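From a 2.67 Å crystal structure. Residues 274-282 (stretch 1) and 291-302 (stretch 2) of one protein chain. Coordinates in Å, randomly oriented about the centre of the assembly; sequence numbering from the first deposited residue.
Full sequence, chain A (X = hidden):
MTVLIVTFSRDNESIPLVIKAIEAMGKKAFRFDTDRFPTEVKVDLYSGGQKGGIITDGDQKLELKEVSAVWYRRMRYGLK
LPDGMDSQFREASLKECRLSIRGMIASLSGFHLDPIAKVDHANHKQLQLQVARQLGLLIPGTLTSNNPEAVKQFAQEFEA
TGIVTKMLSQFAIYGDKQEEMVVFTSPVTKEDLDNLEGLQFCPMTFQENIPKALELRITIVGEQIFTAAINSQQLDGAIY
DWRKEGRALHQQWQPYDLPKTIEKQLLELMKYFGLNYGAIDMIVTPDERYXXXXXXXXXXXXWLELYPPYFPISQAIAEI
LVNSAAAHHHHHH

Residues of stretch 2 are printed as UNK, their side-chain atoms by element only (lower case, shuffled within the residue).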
# COMPACT_ATOMS: atom_id res chain seq x y z
N GLY A 274 15.21 -4.51 0.35
CA GLY A 274 15.32 -4.79 -1.07
C GLY A 274 15.36 -3.57 -1.96
O GLY A 274 14.90 -3.63 -3.10
N LEU A 275 15.91 -2.46 -1.47
CA LEU A 275 15.91 -1.21 -2.22
C LEU A 275 17.25 -0.98 -2.90
O LEU A 275 18.31 -1.33 -2.37
CB LEU A 275 15.58 -0.03 -1.30
CG LEU A 275 14.19 -0.03 -0.66
CD1 LEU A 275 13.98 1.22 0.17
CD2 LEU A 275 13.11 -0.17 -1.71
N ASN A 276 17.19 -0.37 -4.08
CA ASN A 276 18.38 0.15 -4.74
C ASN A 276 18.36 1.67 -4.85
O ASN A 276 19.28 2.25 -5.44
CB ASN A 276 18.55 -0.48 -6.13
CG ASN A 276 19.14 -1.88 -6.07
OD1 ASN A 276 20.24 -2.08 -5.54
ND2 ASN A 276 18.41 -2.85 -6.60
N TYR A 277 17.35 2.34 -4.31
CA TYR A 277 17.35 3.78 -4.13
C TYR A 277 16.72 4.10 -2.78
O TYR A 277 15.80 3.41 -2.33
CB TYR A 277 16.59 4.52 -5.24
CG TYR A 277 16.44 6.01 -4.98
CD1 TYR A 277 17.45 6.90 -5.34
CD2 TYR A 277 15.31 6.51 -4.35
CE1 TYR A 277 17.32 8.25 -5.09
CE2 TYR A 277 15.18 7.87 -4.10
CZ TYR A 277 16.18 8.73 -4.48
OH TYR A 277 16.05 10.08 -4.23
N GLY A 278 17.21 5.16 -2.14
CA GLY A 278 16.66 5.59 -0.87
C GLY A 278 17.19 6.92 -0.40
O GLY A 278 18.39 7.20 -0.51
N ALA A 279 16.30 7.77 0.11
CA ALA A 279 16.70 9.03 0.73
C ALA A 279 16.59 8.87 2.24
O ALA A 279 15.49 8.72 2.78
CB ALA A 279 15.83 10.19 0.23
N ILE A 280 17.74 8.90 2.92
CA ILE A 280 17.83 8.63 4.34
C ILE A 280 18.12 9.92 5.08
O ILE A 280 18.96 10.72 4.65
CB ILE A 280 18.92 7.58 4.64
CG1 ILE A 280 18.64 6.30 3.86
CG2 ILE A 280 19.00 7.30 6.14
CD1 ILE A 280 19.62 5.19 4.14
N ASP A 281 17.42 10.12 6.19
CA ASP A 281 17.60 11.28 7.05
C ASP A 281 18.28 10.84 8.34
O ASP A 281 17.82 9.91 9.00
CB ASP A 281 16.26 11.95 7.36
CG ASP A 281 15.68 12.67 6.16
OD1 ASP A 281 16.48 13.07 5.29
OD2 ASP A 281 14.45 12.85 6.09
N MET A 282 19.38 11.51 8.69
CA MET A 282 20.05 11.29 9.96
C MET A 282 20.40 12.63 10.57
O MET A 282 20.34 13.68 9.92
CB MET A 282 21.30 10.42 9.81
CG MET A 282 21.07 9.05 9.20
SD MET A 282 22.55 8.02 9.23
CE MET A 282 22.65 7.60 10.97
N UNK A 291 22.11 9.38 14.74
CA UNK A 291 20.75 8.91 14.99
C UNK A 291 20.05 8.74 13.65
O UNK A 291 20.00 9.68 12.85
c UNK A 291 19.98 9.88 15.90
c UNK A 291 20.49 9.81 17.34
c UNK A 291 18.48 9.59 15.85
c UNK A 291 21.66 10.73 17.63
N UNK A 292 19.51 7.55 13.41
CA UNK A 292 18.71 7.30 12.22
C UNK A 292 17.30 7.83 12.42
O UNK A 292 16.66 7.56 13.43
c UNK A 292 17.17 5.19 8.49
c UNK A 292 15.52 4.66 10.13
c UNK A 292 15.90 4.76 8.81
c UNK A 292 17.69 5.43 10.83
c UNK A 292 16.41 5.00 11.13
c UNK A 292 18.67 5.80 11.92
c UNK A 292 18.06 5.52 9.49
N UNK A 293 16.81 8.59 11.43
CA UNK A 293 15.46 9.14 11.48
C UNK A 293 14.51 8.42 10.54
O UNK A 293 13.49 7.88 10.98
c UNK A 293 15.48 10.64 11.16
c UNK A 293 15.60 11.34 13.57
c UNK A 293 16.15 11.57 12.17
c UNK A 293 15.96 13.02 11.74
N UNK A 294 14.81 8.38 9.24
CA UNK A 294 13.84 7.94 8.25
C UNK A 294 14.54 7.61 6.94
O UNK A 294 15.52 8.27 6.57
o UNK A 294 10.56 10.61 7.65
o UNK A 294 10.36 10.07 5.53
c UNK A 294 12.77 9.01 8.03
c UNK A 294 10.84 9.89 6.67
c UNK A 294 11.81 8.75 6.87
N UNK A 295 14.05 6.59 6.25
CA UNK A 295 14.40 6.32 4.87
C UNK A 295 13.14 6.45 4.03
O UNK A 295 12.12 5.81 4.32
c UNK A 295 14.28 3.87 5.43
c UNK A 295 15.15 4.59 3.20
c UNK A 295 15.05 4.94 4.68
c UNK A 295 15.74 3.22 2.94
N UNK A 296 13.20 7.28 3.00
CA UNK A 296 12.09 7.44 2.07
C UNK A 296 12.46 6.81 0.74
O UNK A 296 13.32 7.34 0.03
c UNK A 296 10.50 9.13 1.05
c UNK A 296 11.75 8.92 1.89
n UNK A 296 10.18 10.39 0.78
o UNK A 296 9.82 8.17 0.67
N UNK A 297 11.85 5.68 0.36
CA UNK A 297 12.25 5.00 -0.88
C UNK A 297 12.00 5.81 -2.14
O UNK A 297 12.48 5.41 -3.21
c UNK A 297 10.83 4.92 1.11
c UNK A 297 10.98 3.54 0.56
c UNK A 297 11.40 3.72 -0.87
N UNK A 298 11.28 6.93 -2.06
CA UNK A 298 11.02 7.77 -3.23
C UNK A 298 11.30 9.23 -2.88
O UNK A 298 10.70 10.14 -3.46
c UNK A 298 9.58 7.59 -3.75
c UNK A 298 8.58 7.87 -2.64
c UNK A 298 9.38 6.19 -4.32
N UNK A 299 12.20 9.46 -1.93
CA UNK A 299 12.55 10.81 -1.56
C UNK A 299 13.28 11.55 -2.67
O UNK A 299 13.89 10.95 -3.56
N UNK A 300 13.21 12.87 -2.59
CA UNK A 300 13.76 13.74 -3.62
C UNK A 300 15.28 13.75 -3.57
O UNK A 300 15.90 13.28 -2.61
c UNK A 300 11.79 15.35 -3.93
c UNK A 300 11.68 15.40 -5.44
o UNK A 300 10.54 15.49 -5.95
c UNK A 300 13.22 15.17 -3.46
o UNK A 300 12.73 15.35 -6.12
N UNK A 301 15.88 14.28 -4.63
CA UNK A 301 17.34 14.32 -4.69
C UNK A 301 17.80 15.52 -5.51
O UNK A 301 18.97 15.89 -5.45
c UNK A 301 16.98 12.43 -9.45
c UNK A 301 17.56 12.82 -6.74
c UNK A 301 17.88 13.02 -5.28
c UNK A 301 16.42 12.13 -7.13
c UNK A 301 18.40 13.30 -7.73
c UNK A 301 18.12 13.11 -9.07
c UNK A 301 16.13 11.93 -8.48
N UNK A 302 16.89 16.11 -6.29
CA UNK A 302 17.28 17.13 -7.24
C UNK A 302 17.89 18.35 -6.56
O UNK A 302 18.77 19.01 -7.13
c UNK A 302 14.49 20.85 -7.26
c UNK A 302 16.08 17.54 -8.10
c UNK A 302 15.20 18.57 -7.46
c UNK A 302 13.58 20.50 -6.29
c UNK A 302 15.29 19.90 -7.84
c UNK A 302 14.28 18.22 -6.49
c UNK A 302 13.48 19.18 -5.90

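Position 291 carries four carbons, forked at the first, one arm two carbons long. The end of this side chain leads away from stretch 1, leaving the backbone to work: its O lies 3.3 Å from M282 CA. It is I291.

Position 292 has one carbon and then a six-carbon ring with no heteroatom, a phenylalanine. F292 sits on the same sheet face as I280 and M282, and its CE1 packs 3.7 Å from I280 CG2.

Position 293 bears four carbons forked at the second, so it is leucine. L293 N donates to D281 O at 2.9 Å, and the two CB atoms stand 4.1 Å apart. Its psi of -58° departs from the strand run, and here the register slips by one: a beta bulge.

Position 294 has three carbons in a row, the third carrying two oxygens: glutamate. E294 shares the sheet face of D281. Its O takes D281 N at 2.7 Å, while its N makes only a weak bond to D281 O at 3.4 Å, so D281 O serves two amides across the bulge.

Position 295 again shows four carbons forked at the first with one longer arm, an isoleucine. I295 pairs with I280, its CB 3.9 Å from I280 CG1, and its CD1 reaches L275 CD1 at 3.8 Å.

Position 296 has two carbons, the second carrying one oxygen and one nitrogen: asparagine. N296 N gives to A279 O at 2.7 Å and A279 N gives to N296 O at 3.0 Å, a closed antiparallel pair.

At position 297 three carbons close a ring onto the backbone N, which identifies P297. Its CB touches L275 CD1 at 3.7 Å.

Position 298 has one carbon carrying two more, hence V298, pointing away. Its N bonds weakly to N296 OD1 at 3.3 Å.

Position 299 has no side-chain atoms: G299. An ideal CB would clash with A279 CB, 2.5 Å away. The Y277 OH bonds to G299 O at a very short 2.4 Å.

Position 300 has three carbons ending in two oxygens; E300 points away and bonds elsewhere in the structure.

Positions 301 and 302 each have one carbon and a six-carbon ring. F301 brings CD2 to 3.6 Å from Y277 OH; F302 is out of reach.

The contact reads as an antiparallel ladder with one bulge, apolar side chains packing on the I280 face. Beyond it, a type I turn from N296 to G299 leads the chain to the Y277 hydroxyl.

Stretch 2 (291-302) IFLEINPVGEFF
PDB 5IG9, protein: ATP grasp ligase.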